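Local atomic coordinates of siderophore-interacting protein (Aeromonas hydrophila, PDB entry 6K2L), a protein that binds FAD and probably reduces ferric siderophores so that their iron is released inside the cell. Residues V201-T205 with P227-H231; S214-G220 with R242-Y248. The protein carries 1 engineered substitution. One frame throughout, in Å; residues are numbered along the deposited sequence.

Contact 1 of 2, residues V201-T205 with P227-H231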
loop_
_atom_site.group_PDB
_atom_site.type_symbol
_atom_site.label_atom_id
_atom_site.label_comp_id
_atom_site.label_asym_id
_atom_site.label_seq_id
_atom_site.Cartn_x
_atom_site.Cartn_y
_atom_site.Cartn_z
ATOM N N VAL A 201 23.006 12.632 13.261
ATOM C CA VAL A 201 22.427 13.979 13.269
ATOM C C VAL A 201 23.325 14.958 12.543
ATOM O O VAL A 201 22.845 15.770 11.745
ATOM C CB VAL A 201 22.130 14.468 14.698
ATOM C CG1 VAL A 201 21.478 15.848 14.656
ATOM C CG2 VAL A 201 21.215 13.498 15.384
ATOM N N GLU A 202 24.631 14.903 12.803
ATOM C CA GLU A 202 25.583 15.671 12.018
ATOM C C GLU A 202 25.394 15.425 10.529
ATOM O O GLU A 202 25.283 16.386 9.746
ATOM C CB GLU A 202 27.020 15.336 12.436
ATOM C CG GLU A 202 28.047 15.985 11.523
ATOM C CD GLU A 202 29.437 16.133 12.149
ATOM O OE1 GLU A 202 30.259 15.179 12.065
ATOM O OE2 GLU A 202 29.721 17.212 12.723
ATOM N N TYR A 203 25.317 14.149 10.119
ATOM C CA TYR A 203 25.220 13.850 8.689
ATOM C C TYR A 203 23.951 14.414 8.086
ATOM O O TYR A 203 23.989 15.005 7.004
ATOM C CB TYR A 203 25.274 12.354 8.443
ATOM C CG TYR A 203 24.642 11.916 7.146
ATOM C CD1 TYR A 203 25.339 12.018 5.939
ATOM C CD2 TYR A 203 23.343 11.395 7.121
ATOM C CE1 TYR A 203 24.772 11.597 4.730
ATOM C CE2 TYR A 203 22.764 10.981 5.931
ATOM C CZ TYR A 203 23.492 11.075 4.740
ATOM O OH TYR A 203 22.925 10.651 3.568
ATOM N N PHE A 204 22.818 14.241 8.768
ATOM C CA PHE A 204 21.547 14.676 8.198
ATOM C C PHE A 204 21.420 16.181 8.198
ATOM O O PHE A 204 20.753 16.737 7.316
ATOM C CB PHE A 204 20.339 14.074 8.927
ATOM C CG PHE A 204 19.207 13.715 7.993
ATOM C CD1 PHE A 204 19.165 12.461 7.390
ATOM C CD2 PHE A 204 18.221 14.643 7.674
ATOM C CE1 PHE A 204 18.149 12.118 6.500
ATOM C CE2 PHE A 204 17.197 14.312 6.792
ATOM C CZ PHE A 204 17.169 13.037 6.200
ATOM N N THR A 205 22.024 16.855 9.179
ATOM C CA THR A 205 21.977 18.309 9.168
ATOM C C THR A 205 22.895 18.888 8.093
ATOM O O THR A 205 22.618 19.988 7.599
ATOM C CB THR A 205 22.317 18.861 10.558
ATOM O OG1 THR A 205 23.574 18.328 11.008
ATOM C CG2 THR A 205 21.216 18.492 11.572
ATOM N N PRO A 227 15.965 16.339 17.889
ATOM C CA PRO A 227 16.963 17.178 17.217
ATOM C C PRO A 227 16.635 17.434 15.762
ATOM O O PRO A 227 16.866 18.551 15.285
ATOM C CB PRO A 227 18.272 16.389 17.376
ATOM C CG PRO A 227 17.879 15.000 17.752
ATOM C CD PRO A 227 16.584 15.150 18.505
ATOM N N MET A 228 16.084 16.453 15.042
ATOM C CA MET A 228 15.771 16.670 13.631
ATOM C C MET A 228 14.617 17.650 13.452
ATOM O O MET A 228 14.687 18.531 12.587
ATOM C CB MET A 228 15.448 15.337 12.939
ATOM C CG MET A 228 16.634 14.343 12.825
ATOM S SD MET A 228 18.198 15.049 12.234
ATOM C CE MET A 228 17.660 15.885 10.723
ATOM N N ARG A 229 13.551 17.518 14.247
ATOM C CA ARG A 229 12.464 18.481 14.142
ATOM C C ARG A 229 12.953 19.882 14.457
ATOM O O ARG A 229 12.538 20.853 13.807
ATOM C CB ARG A 229 11.310 18.113 15.072
ATOM C CG ARG A 229 10.213 19.186 15.123
ATOM C CD ARG A 229 9.006 18.743 15.916
ATOM N NE ARG A 229 9.225 18.891 17.354
ATOM C CZ ARG A 229 8.316 18.613 18.287
ATOM N NH1 ARG A 229 7.110 18.167 17.944
ATOM N NH2 ARG A 229 8.612 18.779 19.565
ATOM N N ARG A 230 13.849 20.014 15.428
ATOM C CA ARG A 230 14.332 21.352 15.710
ATOM C C ARG A 230 15.195 21.882 14.575
ATOM O O ARG A 230 15.091 23.063 14.228
ATOM C CB ARG A 230 15.084 21.371 17.037
ATOM C CG ARG A 230 14.953 22.694 17.766
ATOM C CD ARG A 230 15.976 22.788 18.848
ATOM N NE ARG A 230 15.559 22.055 20.041
ATOM C CZ ARG A 230 16.000 20.850 20.392
ATOM N NH1 ARG A 230 16.873 20.204 19.619
ATOM N NH2 ARG A 230 15.557 20.293 21.521
ATOM N N HIS A 231 16.057 21.047 13.998
ATOM C CA HIS A 231 16.826 21.492 12.844
ATOM C C HIS A 231 15.916 22.023 11.746
ATOM O O HIS A 231 16.162 23.103 11.191
ATOM C CB HIS A 231 17.676 20.356 12.301
ATOM C CG HIS A 231 18.453 20.734 11.082
ATOM N ND1 HIS A 231 18.274 20.124 9.856
ATOM C CD2 HIS A 231 19.403 21.680 10.897
ATOM C CE1 HIS A 231 19.088 20.672 8.972
ATOM N NE2 HIS A 231 19.781 21.621 9.578
#
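V201, F204 and T205 meet P227, M228 and H231 where two neighbouring helices lie over the same face of the Rossmann-like parallel sheet in the NAD_Ferredoxin-type domain. The segments 201-205 and 227-231 run in nearly the same direction, with their axes inclined at 24°, but are well separated at 10.8 Å. Side chains therefore make the contact, burying 282 Å² with no hydrogen bond across it.

M228 supplies the bridge nearest the sheet. Its chain bends at both chi2 and chi3, which carries the thioether from a CB that does not aim at the partner helix to the F204 side chain, met at about a right angle. The methyl CE comes 3.3 Å from F204 CD2, approaching the ring obliquely. SD is 5.4 Å from the centroid of the F204 ring, a Met-aromatic contact that is likewise oblique. F204 itself lies on Y140, V142, H165 and A167, so this part of the interface reaches down to two neighbouring strands, 138-144 and 163-170.

One turn earlier, V201 CG1 touches P227 CB at 4.2 Å and passes M228 SD at a similar distance. At the C-terminal end, T205 divides its two branches. With chi1 at 54°, OG1 turns back to its own helix, 2.8 Å from V201 O and 2.9 Å from E202 O. The other branch is thereby directed across the groove: T205 CG2 sits over the centre of one face of the H231 imidazole, 3.6 Å from the ring centroid and 12° off the normal, a CH-pi contact.

Contact 2 of 2, residues S214-G220 with R242-Y248. With FAD (flavin-adenine dinucleotide), chain C.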
loop_
_atom_site.group_PDB
_atom_site.type_symbol
_atom_site.label_atom_id
_atom_site.label_comp_id
_atom_site.label_asym_id
_atom_site.label_seq_id
_atom_site.Cartn_x
_atom_site.Cartn_y
_atom_site.Cartn_z
ATOM N N SER A 214 7.926 19.181 -0.059
ATOM C CA SER A 214 8.672 18.136 0.618
ATOM C C SER A 214 7.917 17.659 1.846
ATOM O O SER A 214 7.061 18.351 2.387
ATOM C CB SER A 214 10.084 18.607 1.006
ATOM O OG SER A 214 10.058 19.866 1.645
ATOM N N TYR A 215 8.260 16.451 2.278
ATOM C CA TYR A 215 7.672 15.809 3.443
ATOM C C TYR A 215 8.801 15.288 4.325
ATOM O O TYR A 215 9.663 14.539 3.853
ATOM C CB TYR A 215 6.750 14.672 3.025
ATOM C CG TYR A 215 6.012 14.021 4.174
ATOM C CD1 TYR A 215 5.176 14.770 4.995
ATOM C CD2 TYR A 215 6.132 12.645 4.421
ATOM C CE1 TYR A 215 4.489 14.175 6.043
ATOM C CE2 TYR A 215 5.444 12.040 5.464
ATOM C CZ TYR A 215 4.626 12.817 6.270
ATOM O OH TYR A 215 3.949 12.234 7.310
ATOM N N PHE A 216 8.801 15.701 5.590
ATOM C CA PHE A 216 9.788 15.289 6.574
ATOM C C PHE A 216 9.143 14.313 7.546
ATOM O O PHE A 216 8.082 14.593 8.097
ATOM C CB PHE A 216 10.340 16.497 7.318
ATOM C CG PHE A 216 10.999 17.505 6.425
ATOM C CD1 PHE A 216 10.242 18.398 5.664
ATOM C CD2 PHE A 216 12.381 17.573 6.351
ATOM C CE1 PHE A 216 10.869 19.334 4.842
ATOM C CE2 PHE A 216 13.013 18.514 5.528
ATOM C CZ PHE A 216 12.254 19.389 4.770
ATOM N N TRP A 217 9.767 13.154 7.723
ATOM C CA TRP A 217 9.226 12.085 8.548
ATOM C C TRP A 217 10.313 11.663 9.522
ATOM O O TRP A 217 11.347 11.131 9.104
ATOM C CB TRP A 217 8.768 10.915 7.692
ATOM C CG TRP A 217 7.940 9.900 8.417
ATOM C CD1 TRP A 217 6.578 9.786 8.394
ATOM C CD2 TRP A 217 8.416 8.854 9.282
ATOM N NE1 TRP A 217 6.176 8.733 9.190
ATOM C CE2 TRP A 217 7.289 8.139 9.734
ATOM C CE3 TRP A 217 9.683 8.428 9.677
ATOM C CZ2 TRP A 217 7.395 7.025 10.562
ATOM C CZ3 TRP A 217 9.788 7.322 10.504
ATOM C CH2 TRP A 217 8.652 6.634 10.937
ATOM N N PHE A 218 10.091 11.938 10.812
ATOM C CA PHE A 218 11.000 11.604 11.899
ATOM C C PHE A 218 10.250 10.693 12.874
ATOM O O PHE A 218 9.220 11.091 13.433
ATOM C CB PHE A 218 11.492 12.882 12.593
ATOM C CG PHE A 218 12.020 13.949 11.638
ATOM C CD1 PHE A 218 12.959 13.633 10.662
ATOM C CD2 PHE A 218 11.585 15.267 11.726
ATOM C CE1 PHE A 218 13.449 14.614 9.789
ATOM C CE2 PHE A 218 12.062 16.249 10.868
ATOM C CZ PHE A 218 13.004 15.930 9.901
ATOM N N GLY A 219 10.737 9.456 13.038
ATOM C CA GLY A 219 10.160 8.522 13.985
ATOM C C GLY A 219 11.256 7.735 14.678
ATOM O O GLY A 219 12.435 7.943 14.439
ATOM N N GLY A 220 10.853 6.801 15.519
ATOM C CA GLY A 220 11.858 6.087 16.294
ATOM C C GLY A 220 12.149 6.747 17.629
ATOM O O GLY A 220 11.336 7.527 18.126
ATOM N N ARG A 242 3.524 19.223 6.909
ATOM C CA ARG A 242 4.486 18.501 6.086
ATOM C C ARG A 242 5.683 18.014 6.890
ATOM O O ARG A 242 6.729 17.696 6.316
ATOM C CB ARG A 242 4.920 19.368 4.910
ATOM C CG ARG A 242 3.870 19.329 3.826
ATOM C CD ARG A 242 3.932 20.516 2.908
ATOM N NE ARG A 242 5.294 20.824 2.516
ATOM C CZ ARG A 242 5.980 21.879 2.937
ATOM N NH1 ARG A 242 5.417 22.733 3.779
ATOM N NH2 ARG A 242 7.232 22.064 2.508
ATOM N N VAL A 243 5.550 17.966 8.213
ATOM C CA VAL A 243 6.556 17.407 9.101
ATOM C C VAL A 243 5.857 16.402 10.004
ATOM O O VAL A 243 4.918 16.758 10.725
ATOM C CB VAL A 243 7.268 18.476 9.948
ATOM C CG1 VAL A 243 8.315 17.809 10.844
ATOM C CG2 VAL A 243 7.907 19.542 9.068
ATOM N N TYR A 244 6.298 15.153 9.954
ATOM C CA TYR A 244 5.890 14.127 10.907
ATOM C C TYR A 244 7.050 13.963 11.893
ATOM O O TYR A 244 8.194 13.708 11.487
ATOM C CB TYR A 244 5.545 12.840 10.154
ATOM C CG TYR A 244 5.245 11.617 10.977
ATOM C CD1 TYR A 244 6.276 10.872 11.577
ATOM C CD2 TYR A 244 3.936 11.159 11.107
ATOM C CE1 TYR A 244 5.997 9.720 12.308
ATOM C CE2 TYR A 244 3.637 10.017 11.846
ATOM C CZ TYR A 244 4.667 9.305 12.444
ATOM O OH TYR A 244 4.373 8.161 13.160
ATOM N N ALA A 245 6.782 14.174 13.179
ATOM C CA ALA A 245 7.805 14.039 14.226
ATOM C C ALA A 245 7.140 13.385 15.427
ATOM O O ALA A 245 6.529 14.055 16.262
ATOM C CB ALA A 245 8.436 15.374 14.596
ATOM N N VAL A 246 7.249 12.060 15.495
ATOM C CA VAL A 246 6.598 11.263 16.521
ATOM C C VAL A 246 7.682 10.407 17.162
ATOM O O VAL A 246 8.258 9.547 16.488
ATOM C CB VAL A 246 5.491 10.370 15.942
ATOM C CG1 VAL A 246 4.947 9.472 17.000
ATOM C CG2 VAL A 246 4.402 11.196 15.325
ATOM N N PRO A 247 8.012 10.600 18.439
ATOM C CA PRO A 247 8.992 9.700 19.076
ATOM C C PRO A 247 8.319 8.376 19.400
ATOM O O PRO A 247 7.278 8.337 20.058
ATOM C CB PRO A 247 9.421 10.461 20.338
ATOM C CG PRO A 247 8.700 11.830 20.264
ATOM C CD PRO A 247 7.532 11.647 19.360
ATOM N N TYR A 248 8.885 7.288 18.871
ATOM C CA TYR A 248 8.253 5.984 19.032
ATOM C C TYR A 248 8.506 5.412 20.420
ATOM O O TYR A 248 7.679 4.644 20.920
ATOM C CB TYR A 248 8.745 5.017 17.957
ATOM C CG TYR A 248 8.041 5.168 16.609
ATOM C CD1 TYR A 248 7.315 6.305 16.307
ATOM C CD2 TYR A 248 8.127 4.179 15.640
ATOM C CE1 TYR A 248 6.684 6.436 15.098
ATOM C CE2 TYR A 248 7.490 4.304 14.430
ATOM C CZ TYR A 248 6.769 5.428 14.160
ATOM O OH TYR A 248 6.110 5.568 12.952
HETATM P PA FAD C . 8.354 -1.318 27.118
HETATM O O1A FAD C . 7.621 -2.130 28.139
HETATM O O2A FAD C . 7.602 -0.100 26.565
HETATM O O5B FAD C . 9.759 -0.693 27.635
HETATM C C5B FAD C . 10.726 -1.489 28.351
HETATM C C4B FAD C . 12.123 -0.909 28.259
HETATM O O4B FAD C . 12.721 -1.250 26.988
HETATM C C3B FAD C . 12.264 0.606 28.384
HETATM O O3B FAD C . 13.474 0.929 29.068
HETATM C C2B FAD C . 12.285 1.068 26.920
HETATM O O2B FAD C . 12.986 2.286 26.681
HETATM C C1B FAD C . 13.027 -0.080 26.245
HETATM N N9A FAD C . 12.586 -0.322 24.894
HETATM C C8A FAD C . 11.294 -0.295 24.433
HETATM N N7A FAD C . 11.175 -0.591 23.159
HETATM C C5A FAD C . 12.481 -0.842 22.761
HETATM C C6A FAD C . 13.038 -1.212 21.524
HETATM N N6A FAD C . 12.312 -1.433 20.427
HETATM N N1A FAD C . 14.385 -1.371 21.462
HETATM C C2A FAD C . 15.107 -1.164 22.568
HETATM N N3A FAD C . 14.688 -0.824 23.793
HETATM C C4A FAD C . 13.359 -0.683 23.822
HETATM N N1 FAD C . 8.025 -0.599 17.755
HETATM C C2 FAD C . 8.279 -1.709 17.001
HETATM O O2 FAD C . 9.060 -2.587 17.376
HETATM N N3 FAD C . 7.662 -1.865 15.770
HETATM C C4 FAD C . 6.778 -0.988 15.191
HETATM O O4 FAD C . 6.287 -1.241 14.091
HETATM C C4X FAD C . 6.500 0.183 16.004
HETATM N N5 FAD C . 5.647 1.085 15.529
HETATM C C5X FAD C . 5.395 2.195 16.297
HETATM C C6 FAD C . 4.525 3.158 15.804
HETATM C C7 FAD C . 4.250 4.316 16.527
HETATM C C7M FAD C . 3.280 5.323 15.964
HETATM C C8 FAD C . 4.837 4.497 17.795
HETATM C C8M FAD C . 4.532 5.715 18.632
HETATM C C9 FAD C . 5.696 3.524 18.297
HETATM C C9A FAD C . 5.987 2.385 17.558
HETATM N N10 FAD C . 6.887 1.408 18.030
HETATM C C10 FAD C . 7.178 0.293 17.269
HETATM C "C1'" FAD C . 7.561 1.581 19.330
HETATM C "C2'" FAD C . 7.076 0.630 20.426
HETATM O "O2'" FAD C . 5.763 0.973 20.882
HETATM C "C3'" FAD C . 8.062 0.699 21.596
HETATM O "O3'" FAD C . 9.262 0.033 21.210
HETATM C "C4'" FAD C . 7.548 0.090 22.900
HETATM O "O4'" FAD C . 8.245 0.699 23.991
HETATM C "C5'" FAD C . 7.711 -1.415 22.910
HETATM O "O5'" FAD C . 7.061 -1.952 24.076
HETATM P P FAD C . 7.745 -3.065 24.961
HETATM O O1P FAD C . 6.627 -3.645 25.837
HETATM O O2P FAD C . 8.478 -4.044 24.159
HETATM O O3P FAD C . 8.755 -2.235 25.881
#
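F216 O takes the amide of Y244 in a short, almost straight bond (Y244 N to F216 O 2.6 Å, 175° at the hydrogen), while V243 CA-H also points at this oxygen. It belongs to a parallel ladder in which F216, W217 and F218 pair with V243, Y244 and A245. F218 N continues it by donating to Y244 O at 2.7 Å. Beyond the paired residues, Y248 N reaches G220 O at 2.6 Å from above the carbonyl plane. At the start, R242 NE makes a weak bond to S214 O (3.0 Å).

W217 and Y244 both hold CG anti to their backbone N and point the same way. The indole five-membered ring and the phenol consequently form an offset stack, centroids 3.8 Å apart and planes 5° from parallel. Y248 OH donates to Y244 OH (3.1 Å) and lies at the indole edge. One face of the Y248 ring rests on G220 N; the opposite face has FAD C7 over its centre, 3.4 Å above the plane, so Y248, in the stretch that follows strand 243-245, helps to form the flavin pocket.

In the beta-alpha-beta unit, F216, F218 and A245 face the connecting helix 222-235. W217 packs on helix 148-155 across the sheet, P247 lies against helix 255-266, and strand 214-218 continues the sheet by bonding to strand 138-144.

The centres of the two contacts are 12 Å apart, and their segments alternate along the chain: 201-205, 214-220, 227-231, 242-248. Helix 222-235 is the shared element. It holds the second segment of contact 1 and connects the two parallel strands of contact 2. Direct packing joins the two sites, with M228 CB 3.8 Å from F218 CD1 and R229 CD 3.7 Å from A245 CB. Contact 1 thus belongs to the helical layer beside the sheet, and contact 2 to the sheet itself, at the edge formed within this chain by strand 243-245. Only contact 2 reaches the flavin, through Y248, placing this sheet edge at the junction with the FAD-binding part of the protein.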